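Local coordinates for vaginolysin (Gardnerella vaginalis, PDB 5IMY), which probably binds cholesterol in host membranes and acts as a pore-forming toxin of the cholesterol-dependent cytolysin family, at residues 381-387 with 468-474; 456-461 with 479-485. One frame throughout, in Å; residues are numbered along the deposited sequence.

Contact 1: 381-387 with 468-474; sequences YLTLDHR and RQRTISN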
ATOM      1  N   TYR A 381      -2.765  21.236  12.592  1.00 69.21           N
ATOM      2  CA  TYR A 381      -1.896  22.128  13.345  1.00 65.26           C
ATOM      3  C   TYR A 381      -2.103  21.934  14.841  1.00 65.26           C
ATOM      4  O   TYR A 381      -3.233  21.749  15.302  1.00 61.74           O
ATOM      5  CB  TYR A 381      -2.160  23.595  12.972  1.00 67.17           C
ATOM      6  CG  TYR A 381      -1.898  23.918  11.517  1.00 71.60           C
ATOM      7  CD1 TYR A 381      -0.666  24.404  11.104  1.00 71.29           C
ATOM      8  CD2 TYR A 381      -2.885  23.739  10.554  1.00 75.06           C
ATOM      9  CE1 TYR A 381      -0.422  24.705   9.778  1.00 75.50           C
ATOM     10  CE2 TYR A 381      -2.648  24.034   9.223  1.00 77.13           C
ATOM     11  CZ  TYR A 381      -1.413  24.515   8.841  1.00 77.39           C
ATOM     12  OH  TYR A 381      -1.167  24.813   7.520  1.00 74.41           O
ATOM     13  N   LEU A 382      -1.003  21.982  15.594  1.00 64.13           N
ATOM     14  CA  LEU A 382      -1.024  21.938  17.053  1.00 58.91           C
ATOM     15  C   LEU A 382      -0.355  23.196  17.585  1.00 58.86           C
ATOM     16  O   LEU A 382       0.796  23.479  17.241  1.00 54.25           O
ATOM     17  CB  LEU A 382      -0.308  20.693  17.585  1.00 55.49           C
ATOM     18  CG  LEU A 382      -0.010  20.694  19.089  1.00 49.25           C
ATOM     19  CD1 LEU A 382      -1.296  20.723  19.898  1.00 53.61           C
ATOM     20  CD2 LEU A 382       0.837  19.496  19.480  1.00 53.78           C
ATOM     21  N   THR A 383      -1.067  23.935  18.431  1.00 56.80           N
ATOM     22  CA  THR A 383      -0.570  25.176  19.010  1.00 63.38           C
ATOM     23  C   THR A 383      -0.367  24.996  20.509  1.00 53.67           C
ATOM     24  O   THR A 383      -1.264  24.510  21.206  1.00 56.57           O
ATOM     25  CB  THR A 383      -1.544  26.328  18.734  1.00 63.60           C
ATOM     26  OG1 THR A 383      -1.487  26.682  17.346  1.00 59.35           O
ATOM     27  CG2 THR A 383      -1.218  27.561  19.586  1.00 62.34           C
ATOM     28  N   LEU A 384       0.806  25.383  20.997  1.00 54.25           N
ATOM     29  CA  LEU A 384       1.131  25.330  22.416  1.00 64.33           C
ATOM     30  C   LEU A 384       1.315  26.748  22.937  1.00 58.10           C
ATOM     31  O   LEU A 384       2.102  27.520  22.382  1.00 55.17           O
ATOM     32  CB  LEU A 384       2.407  24.521  22.661  1.00 60.39           C
ATOM     33  CG  LEU A 384       2.588  23.215  21.888  1.00 54.21           C
ATOM     34  CD1 LEU A 384       4.022  22.735  22.039  1.00 57.32           C
ATOM     35  CD2 LEU A 384       1.615  22.148  22.361  1.00 57.17           C
ATOM     36  N   ASP A 385       0.590  27.088  24.002  1.00 58.34           N
ATOM     37  CA  ASP A 385       0.710  28.394  24.646  1.00 62.30           C
ATOM     38  C   ASP A 385       0.960  28.168  26.131  1.00 55.65           C
ATOM     39  O   ASP A 385       0.071  27.699  26.849  1.00 50.10           O
ATOM     40  CB  ASP A 385      -0.543  29.243  24.423  1.00 63.31           C
ATOM     41  CG  ASP A 385      -0.315  30.709  24.736  1.00 70.53           C
ATOM     42  OD1 ASP A 385       0.822  31.190  24.544  1.00 70.09           O
ATOM     43  OD2 ASP A 385      -1.273  31.383  25.173  1.00 72.18           O
ATOM     44  N   HIS A 386       2.165  28.507  26.586  1.00 60.40           N
ATOM     45  CA  HIS A 386       2.588  28.295  27.970  1.00 57.87           C
ATOM     46  C   HIS A 386       2.752  29.653  28.643  1.00 61.39           C
ATOM     47  O   HIS A 386       3.746  30.350  28.419  1.00 60.01           O
ATOM     48  CB  HIS A 386       3.885  27.493  28.016  1.00 58.55           C
ATOM     49  CG  HIS A 386       4.580  27.545  29.341  1.00 62.33           C
ATOM     50  ND1 HIS A 386       3.906  27.459  30.541  1.00 66.37           N
ATOM     51  CD2 HIS A 386       5.890  27.675  29.656  1.00 56.74           C
ATOM     52  CE1 HIS A 386       4.771  27.534  31.536  1.00 61.02           C
ATOM     53  NE2 HIS A 386       5.982  27.665  31.027  1.00 57.21           N
ATOM     54  N   ARG A 387       1.774  30.025  29.470  1.00 62.71           N
ATOM     55  CA  ARG A 387       1.833  31.273  30.225  1.00 71.77           C
ATOM     56  C   ARG A 387       1.688  30.988  31.716  1.00 66.00           C
ATOM     57  O   ARG A 387       0.757  31.476  32.365  1.00 68.42           O
ATOM     58  CB  ARG A 387       0.750  32.248  29.746  1.00 77.34           C
ATOM     59  CG  ARG A 387      -0.346  31.609  28.899  1.00 75.51           C
ATOM     60  CD  ARG A 387      -1.553  32.529  28.755  1.00 84.78           C
ATOM     61  NE  ARG A 387      -1.634  33.162  27.440  1.00 86.69           N
ATOM     62  CZ  ARG A 387      -2.566  34.045  27.095  1.00 94.96           C
ATOM     63  NH1 ARG A 387      -3.497  34.409  27.968  1.00 99.21           N
ATOM     64  NH2 ARG A 387      -2.567  34.571  25.878  1.00 88.85           N
ATOM     65  N   ARG A 468      -8.291  19.849  12.495  1.00 65.65           N
ATOM     66  CA  ARG A 468      -7.669  20.924  11.732  1.00 65.42           C
ATOM     67  C   ARG A 468      -6.837  21.828  12.631  1.00 72.46           C
ATOM     68  O   ARG A 468      -5.792  22.330  12.204  1.00 73.87           O
ATOM     69  CB  ARG A 468      -8.750  21.716  10.988  1.00 86.70           C
ATOM     70  CG  ARG A 468      -8.683  23.242  11.098  1.00 90.00           C
ATOM     71  CD  ARG A 468      -7.554  23.834  10.264  1.00 93.77           C
ATOM     72  NE  ARG A 468      -8.045  24.893   9.385  1.00109.85           N
ATOM     73  CZ  ARG A 468      -7.278  25.806   8.800  1.00102.88           C
ATOM     74  NH1 ARG A 468      -5.966  25.811   9.001  1.00 83.49           N
ATOM     75  NH2 ARG A 468      -7.825  26.726   8.017  1.00109.55           N
ATOM     76  N   GLN A 469      -7.276  22.041  13.869  1.00 75.54           N
ATOM     77  CA  GLN A 469      -6.580  22.930  14.790  1.00 71.07           C
ATOM     78  C   GLN A 469      -6.773  22.434  16.214  1.00 66.01           C
ATOM     79  O   GLN A 469      -7.903  22.177  16.640  1.00 61.98           O
ATOM     80  CB  GLN A 469      -7.094  24.369  14.663  1.00 75.95           C
ATOM     81  CG  GLN A 469      -6.489  25.354  15.664  1.00 73.23           C
ATOM     82  CD  GLN A 469      -5.076  25.765  15.302  1.00 72.78           C
ATOM     83  OE1 GLN A 469      -4.105  25.293  15.898  1.00 64.05           O
ATOM     84  NE2 GLN A 469      -4.953  26.655  14.326  1.00 69.77           N
ATOM     85  N   ARG A 470      -5.666  22.312  16.940  1.00 67.85           N
ATOM     86  CA  ARG A 470      -5.670  21.985  18.358  1.00 63.39           C
ATOM     87  C   ARG A 470      -4.722  22.942  19.060  1.00 56.56           C
ATOM     88  O   ARG A 470      -3.566  23.085  18.649  1.00 53.14           O
ATOM     89  CB  ARG A 470      -5.248  20.527  18.589  1.00 52.69           C
ATOM     90  CG  ARG A 470      -4.876  20.167  20.033  1.00 57.81           C
ATOM     91  CD  ARG A 470      -5.823  19.145  20.634  1.00 56.70           C
ATOM     92  NE  ARG A 470      -6.059  18.011  19.744  1.00 58.56           N
ATOM     93  CZ  ARG A 470      -7.052  17.139  19.888  1.00 59.21           C
ATOM     94  NH1 ARG A 470      -7.911  17.262  20.892  1.00 59.52           N
ATOM     95  NH2 ARG A 470      -7.185  16.141  19.026  1.00 62.23           N
ATOM     96  N   THR A 471      -5.211  23.604  20.104  1.00 61.58           N
ATOM     97  CA  THR A 471      -4.397  24.521  20.888  1.00 59.36           C
ATOM     98  C   THR A 471      -4.578  24.208  22.364  1.00 60.47           C
ATOM     99  O   THR A 471      -5.710  24.101  22.848  1.00 57.78           O
ATOM    100  CB  THR A 471      -4.750  25.989  20.599  1.00 64.61           C
ATOM    101  OG1 THR A 471      -4.209  26.825  21.630  1.00 71.62           O
ATOM    102  CG2 THR A 471      -6.245  26.192  20.518  1.00 65.99           C
ATOM    103  N   ILE A 472      -3.461  24.057  23.070  1.00 67.38           N
ATOM    104  CA  ILE A 472      -3.444  23.666  24.474  1.00 70.37           C
ATOM    105  C   ILE A 472      -2.764  24.787  25.245  1.00 67.03           C
ATOM    106  O   ILE A 472      -1.547  24.980  25.129  1.00 63.82           O
ATOM    107  CB  ILE A 472      -2.720  22.330  24.688  1.00 68.81           C
ATOM    108  CG1 ILE A 472      -3.256  21.274  23.713  1.00 61.58           C
ATOM    109  CG2 ILE A 472      -2.882  21.862  26.133  1.00 60.73           C
ATOM    110  CD1 ILE A 472      -2.508  19.959  23.755  1.00 58.83           C
ATOM    111  N   SER A 473      -3.544  25.529  26.027  1.00 68.00           N
ATOM    112  CA  SER A 473      -3.032  26.642  26.812  1.00 65.02           C
ATOM    113  C   SER A 473      -2.916  26.239  28.276  1.00 59.57           C
ATOM    114  O   SER A 473      -3.826  25.618  28.833  1.00 54.70           O
ATOM    115  CB  SER A 473      -3.942  27.866  26.683  1.00 67.79           C
ATOM    116  OG  SER A 473      -4.033  28.296  25.336  1.00 59.07           O
ATOM    117  N   ASN A 474      -1.792  26.596  28.894  1.00 57.41           N
ATOM    118  CA  ASN A 474      -1.543  26.309  30.299  1.00 57.97           C
ATOM    119  C   ASN A 474      -1.079  27.578  30.997  1.00 58.04           C
ATOM    120  O   ASN A 474      -0.303  28.356  30.436  1.00 58.64           O
ATOM    121  CB  ASN A 474      -0.497  25.196  30.468  1.00 58.61           C
ATOM    122  CG  ASN A 474       0.807  25.505  29.757  1.00 52.60           C
ATOM    123  OD1 ASN A 474       1.725  26.076  30.342  1.00 59.73           O
ATOM    124  ND2 ASN A 474       0.895  25.125  28.488  1.00 57.60           N
TER

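Contact 2: 456-461 with 479-485; sequences RTVYDR and LWPRVAE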
ATOM      1  N   ARG A 456       5.926  17.551  37.743  1.00 51.10           N
ATOM      2  CA  ARG A 456       4.509  17.373  38.046  1.00 51.01           C
ATOM      3  C   ARG A 456       3.713  17.406  36.748  1.00 57.21           C
ATOM      4  O   ARG A 456       3.782  18.387  36.000  1.00 49.36           O
ATOM      5  CB  ARG A 456       4.018  18.457  39.003  1.00 51.49           C
ATOM      6  CG  ARG A 456       2.506  18.579  39.079  1.00 51.57           C
ATOM      7  CD  ARG A 456       2.094  19.518  40.195  1.00 52.26           C
ATOM      8  NE  ARG A 456       0.668  19.826  40.157  1.00 51.12           N
ATOM      9  CZ  ARG A 456       0.027  20.514  41.096  1.00 53.22           C
ATOM     10  NH1 ARG A 456       0.683  20.966  42.158  1.00 49.31           N
ATOM     11  NH2 ARG A 456      -1.272  20.748  40.977  1.00 46.34           N
ATOM     12  N   THR A 457       2.943  16.350  36.496  1.00 59.95           N
ATOM     13  CA  THR A 457       2.282  16.172  35.209  1.00 56.31           C
ATOM     14  C   THR A 457       1.047  17.059  35.116  1.00 53.91           C
ATOM     15  O   THR A 457       0.106  16.914  35.903  1.00 56.16           O
ATOM     16  CB  THR A 457       1.898  14.708  34.999  1.00 57.66           C
ATOM     17  OG1 THR A 457       3.078  13.898  34.998  1.00 55.71           O
ATOM     18  CG2 THR A 457       1.164  14.529  33.669  1.00 52.86           C
ATOM     19  N   VAL A 458       1.056  17.970  34.149  1.00 56.36           N
ATOM     20  CA  VAL A 458      -0.134  18.680  33.699  1.00 54.73           C
ATOM     21  C   VAL A 458      -0.515  18.099  32.345  1.00 60.49           C
ATOM     22  O   VAL A 458       0.354  17.898  31.490  1.00 65.56           O
ATOM     23  CB  VAL A 458       0.111  20.196  33.594  1.00 54.59           C
ATOM     24  CG1 VAL A 458      -1.211  20.947  33.472  1.00 49.52           C
ATOM     25  CG2 VAL A 458       0.919  20.706  34.785  1.00 57.74           C
ATOM     26  N   TYR A 459      -1.797  17.794  32.162  1.00 52.34           N
ATOM     27  CA  TYR A 459      -2.301  17.380  30.855  1.00 62.16           C
ATOM     28  C   TYR A 459      -1.509  16.224  30.253  1.00 50.99           C
ATOM     29  O   TYR A 459      -0.439  16.432  29.674  1.00 52.19           O
ATOM     30  CB  TYR A 459      -2.277  18.572  29.894  1.00 54.68           C
ATOM     31  CG  TYR A 459      -2.850  18.269  28.531  1.00 54.82           C
ATOM     32  CD1 TYR A 459      -4.180  18.534  28.243  1.00 53.51           C
ATOM     33  CD2 TYR A 459      -2.060  17.718  27.530  1.00 57.30           C
ATOM     34  CE1 TYR A 459      -4.709  18.260  26.999  1.00 57.57           C
ATOM     35  CE2 TYR A 459      -2.578  17.437  26.285  1.00 56.22           C
ATOM     36  CZ  TYR A 459      -3.902  17.710  26.024  1.00 63.00           C
ATOM     37  OH  TYR A 459      -4.414  17.431  24.781  1.00 55.17           O
ATOM     38  N   ASP A 460      -2.033  15.004  30.363  1.00 51.68           N
ATOM     39  CA  ASP A 460      -1.455  13.833  29.708  1.00 51.24           C
ATOM     40  C   ASP A 460      -2.560  13.154  28.912  1.00 50.21           C
ATOM     41  O   ASP A 460      -3.495  12.597  29.496  1.00 49.21           O
ATOM     42  CB  ASP A 460      -0.843  12.869  30.726  1.00 50.80           C
ATOM     43  CG  ASP A 460      -0.046  11.755  30.071  1.00 55.66           C
ATOM     44  OD1 ASP A 460      -0.119  11.615  28.833  1.00 60.52           O
ATOM     45  OD2 ASP A 460       0.648  11.014  30.798  1.00 58.91           O
ATOM     46  N   ARG A 461      -2.457  13.197  27.585  1.00 53.77           N
ATOM     47  CA  ARG A 461      -3.485  12.642  26.714  1.00 55.55           C
ATOM     48  C   ARG A 461      -2.839  11.911  25.547  1.00 50.63           C
ATOM     49  O   ARG A 461      -1.774  12.296  25.058  1.00 49.14           O
ATOM     50  CB  ARG A 461      -4.429  13.736  26.199  1.00 56.23           C
ATOM     51  CG  ARG A 461      -5.797  13.699  26.862  1.00 50.44           C
ATOM     52  CD  ARG A 461      -6.495  15.049  26.837  1.00 61.19           C
ATOM     53  NE  ARG A 461      -7.313  15.238  25.643  1.00 70.18           N
ATOM     54  CZ  ARG A 461      -8.508  14.684  25.459  1.00 67.90           C
ATOM     55  NH1 ARG A 461      -9.027  13.888  26.387  1.00 71.12           N
ATOM     56  NH2 ARG A 461      -9.183  14.919  24.343  1.00 65.82           N
ATOM     57  N   LEU A 479       2.230  25.591  42.107  1.00 49.76           N
ATOM     58  CA  LEU A 479       1.448  24.814  43.062  1.00 46.52           C
ATOM     59  C   LEU A 479       0.005  24.612  42.615  1.00 46.60           C
ATOM     60  O   LEU A 479      -0.632  23.647  43.049  1.00 46.52           O
ATOM     61  CB  LEU A 479       1.474  25.479  44.441  1.00 40.84           C
ATOM     62  CG  LEU A 479       2.758  25.301  45.263  1.00 41.21           C
ATOM     63  CD1 LEU A 479       2.666  26.081  46.564  1.00 41.01           C
ATOM     64  CD2 LEU A 479       3.045  23.830  45.555  1.00 39.63           C
ATOM     65  N   TRP A 480      -0.521  25.487  41.760  1.00 47.19           N
ATOM     66  CA  TRP A 480      -1.881  25.357  41.234  1.00 47.72           C
ATOM     67  C   TRP A 480      -1.854  25.649  39.743  1.00 50.34           C
ATOM     68  O   TRP A 480      -2.223  26.744  39.298  1.00 51.15           O
ATOM     69  CB  TRP A 480      -2.847  26.297  41.960  1.00 47.50           C
ATOM     70  CG  TRP A 480      -2.973  26.016  43.423  1.00 44.27           C
ATOM     71  CD1 TRP A 480      -3.817  25.126  44.020  1.00 43.47           C
ATOM     72  CD2 TRP A 480      -2.230  26.634  44.478  1.00 36.02           C
ATOM     73  NE1 TRP A 480      -3.644  25.150  45.382  1.00 44.01           N
ATOM     74  CE2 TRP A 480      -2.675  26.068  45.689  1.00 41.42           C
ATOM     75  CE3 TRP A 480      -1.230  27.611  44.518  1.00 44.03           C
ATOM     76  CZ2 TRP A 480      -2.156  26.446  46.925  1.00 41.62           C
ATOM     77  CZ3 TRP A 480      -0.715  27.984  45.743  1.00 45.12           C
ATOM     78  CH2 TRP A 480      -1.178  27.404  46.931  1.00 42.59           C
ATOM     79  N   PRO A 481      -1.425  24.689  38.931  1.00 51.13           N
ATOM     80  CA  PRO A 481      -1.380  24.910  37.488  1.00 53.08           C
ATOM     81  C   PRO A 481      -2.742  24.677  36.854  1.00 48.75           C
ATOM     82  O   PRO A 481      -3.595  23.963  37.385  1.00 50.99           O
ATOM     83  CB  PRO A 481      -0.359  23.871  37.007  1.00 51.57           C
ATOM     84  CG  PRO A 481      -0.413  22.765  38.043  1.00 47.26           C
ATOM     85  CD  PRO A 481      -1.147  23.281  39.264  1.00 48.97           C
ATOM     86  N   ARG A 482      -2.939  25.306  35.698  1.00 53.61           N
ATOM     87  CA  ARG A 482      -4.191  25.181  34.969  1.00 60.46           C
ATOM     88  C   ARG A 482      -3.897  25.035  33.484  1.00 55.05           C
ATOM     89  O   ARG A 482      -2.878  25.516  32.983  1.00 53.47           O
ATOM     90  CB  ARG A 482      -5.115  26.378  35.236  1.00 59.66           C
ATOM     91  CG  ARG A 482      -5.597  26.440  36.683  1.00 62.04           C
ATOM     92  CD  ARG A 482      -6.895  27.217  36.846  1.00 67.21           C
ATOM     93  NE  ARG A 482      -6.678  28.658  36.925  1.00 84.82           N
ATOM     94  CZ  ARG A 482      -6.294  29.302  38.025  1.00 86.30           C
ATOM     95  NH1 ARG A 482      -6.069  28.638  39.152  1.00 82.18           N
ATOM     96  NH2 ARG A 482      -6.127  30.618  37.997  1.00 76.72           N
ATOM     97  N   VAL A 483      -4.807  24.349  32.785  1.00 59.66           N
ATOM     98  CA  VAL A 483      -4.620  23.987  31.386  1.00 60.44           C
ATOM     99  C   VAL A 483      -5.994  23.888  30.736  1.00 60.54           C
ATOM    100  O   VAL A 483      -7.003  23.670  31.408  1.00 59.96           O
ATOM    101  CB  VAL A 483      -3.837  22.656  31.248  1.00 59.33           C
ATOM    102  CG1 VAL A 483      -4.627  21.501  31.854  1.00 57.11           C
ATOM    103  CG2 VAL A 483      -3.477  22.376  29.794  1.00 54.92           C
ATOM    104  N   ALA A 484      -6.031  24.050  29.413  1.00 65.14           N
ATOM    105  CA  ALA A 484      -7.293  24.028  28.688  1.00 66.87           C
ATOM    106  C   ALA A 484      -7.069  23.555  27.257  1.00 65.38           C
ATOM    107  O   ALA A 484      -5.978  23.704  26.700  1.00 57.55           O
ATOM    108  CB  ALA A 484      -7.955  25.411  28.694  1.00 59.66           C
ATOM    109  N   GLU A 485      -8.128  22.993  26.669  1.00 63.93           N
ATOM    110  CA  GLU A 485      -8.105  22.435  25.322  1.00 69.10           C
ATOM    111  C   GLU A 485      -9.332  22.925  24.560  1.00 71.02           C
ATOM    112  O   GLU A 485     -10.408  23.073  25.145  1.00 70.78           O
ATOM    113  CB  GLU A 485      -8.085  20.903  25.368  1.00 64.59           C
ATOM    114  CG  GLU A 485      -7.148  20.253  24.369  1.00 67.43           C
ATOM    115  CD  GLU A 485      -7.320  18.749  24.315  1.00 71.90           C
ATOM    116  OE1 GLU A 485      -8.318  18.242  24.868  1.00 69.79           O
ATOM    117  OE2 GLU A 485      -6.452  18.071  23.728  1.00 76.07           O
TER

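Contact 1: 381-387 with 468-474
Tyr381 and His386 are the flat groups of this strand pair, and each is met at its rim by a residue of 468-474. The carbonyl O of Arg468 lies in the plane of the Tyr381 ring, at its CD2 edge, while the guanidinium of Arg468 runs alongside with its plane turned 44° from the ring; CE2 of Tyr381 lies at the guanidinium's edge, 3.8 Å from NH1 of Arg468. At the other end ND1 of His386 donates to OD1 of Asn474 at 2.6 Å, in the plane of the amide. The bond is bent, 136° at the hydrogen. Asn474 reaches it because its CG sits between backbone N and carbonyl carbon (chi1 55°), which swings the amide across to the imidazole.

Between these ends the strands run parallel and in register. The backbone of 381-387 alternately gives to and takes from 468-474, as in Thr383 N to Arg470 O (2.6 Å) and Ile472 N to Thr383 O (2.9 Å). On one face, beta-branched Thr383 and Thr471 lie side by side, CB to CB 3.7 Å, and Thr383 OG1 makes a long bond of 3.3 Å to OE1 of Gln469. Asp385 shares that face; its OD2 takes a weak, salt-bridging bond from NE of Arg387, and its OD1 bonds Asn428 on strand 426-433. On the opposite face, Leu382 CD1 lies 4.1 Å from Ile472 CD1, and both residues also touch Ile442 of the facing sheet.

Leu382, Leu384 and Ile472 thus suit a buried face, where polar His386 and Asn474 pair with each other. Their bond is consistent with a proton on ND1; with His386 NE2 bonded elsewhere and Asn474 ND2 weakly bonded to Tyr394 OH, both groups are probably fixed in rotation.

Contact 2: 456-461 with 479-485
Val458 fits its branched side chain against Pro481 and Val483, forming the apolar centre of the contact. Its CG1 methyl approaches CG1 of Val483 to 3.8 Å as the two side chains slide past each other in opposite directions, and its CG2 lies 4.1 Å from CB of Pro481. With CG1 anti to the backbone N (chi1 -166°), Val458 sends one methyl to each partner. Short branched residues and a compact proline ring suit a place where the backbones stay well apart, CA of Tyr459 being 7.0 Å from CA of Val483. CG2 of that valine also meets CB of Tyr459, so the apolar patch continues into the aromatic side chain, which packs further on Ile442.

Outward from this centre lie two polar ends. At one, the extended Arg456 lays a guanidinium face over CD of Pro481, while NH1 bonds the carbonyl O of Leu479 from above the carbonyl plane. At the other, the hydroxyl of Tyr459 sits very close to the carboxylate of Glu485, OH to OE2 2.4 Å, a doubtful distance. The carboxylate comes to the ring edge, its plane 78° from the ring. Arg461 and Glu485 reach toward each other, NE of Arg461 3.3 Å from OE1 of Glu485 in a salt bridge, with the guanidinium nearly perpendicular to the carboxylate and the Tyr459 hydroxyl at the guanidinium's edge. Glutamate suits this position by its charge and its two oxygens, OE1 toward Arg461 and OE2 toward Tyr459.

No backbone-to-backbone hydrogen bond joins 456-461 to 479-485; every contact uses a side chain, one of them on a main-chain carbonyl. The chain entering strand 460-464 thus lies over strand 480-485, consistent with the two layers of the C-terminal beta-sandwich domain of a cholesterol-dependent cytolysin.

How the contacts relate
The two contacts have centres 13 Å apart in the C-terminal beta-sandwich domain, and their segments alternate along the chain: 381-387, 456-461, 468-474, 479-485. Contact 1 joins neighbouring strands within one sheet, whereas contact 2 packs that sheet's strand 480-485 against the chain entering strand 460-464 of the other. Strand 469-475 connects them, pairing in parallel with the long strand 363-389 on one flank and antiparallel with 480-485 on the other, where Ser473 O probably bonds Ala484 N. Ile472 packs against Tyr459, and Arg470 forms a long, weak ion pair with Glu485. Strand 469-475 thus ties the sheet that contact 1 builds to the cover that contact 2 lays over its neighbour 480-485.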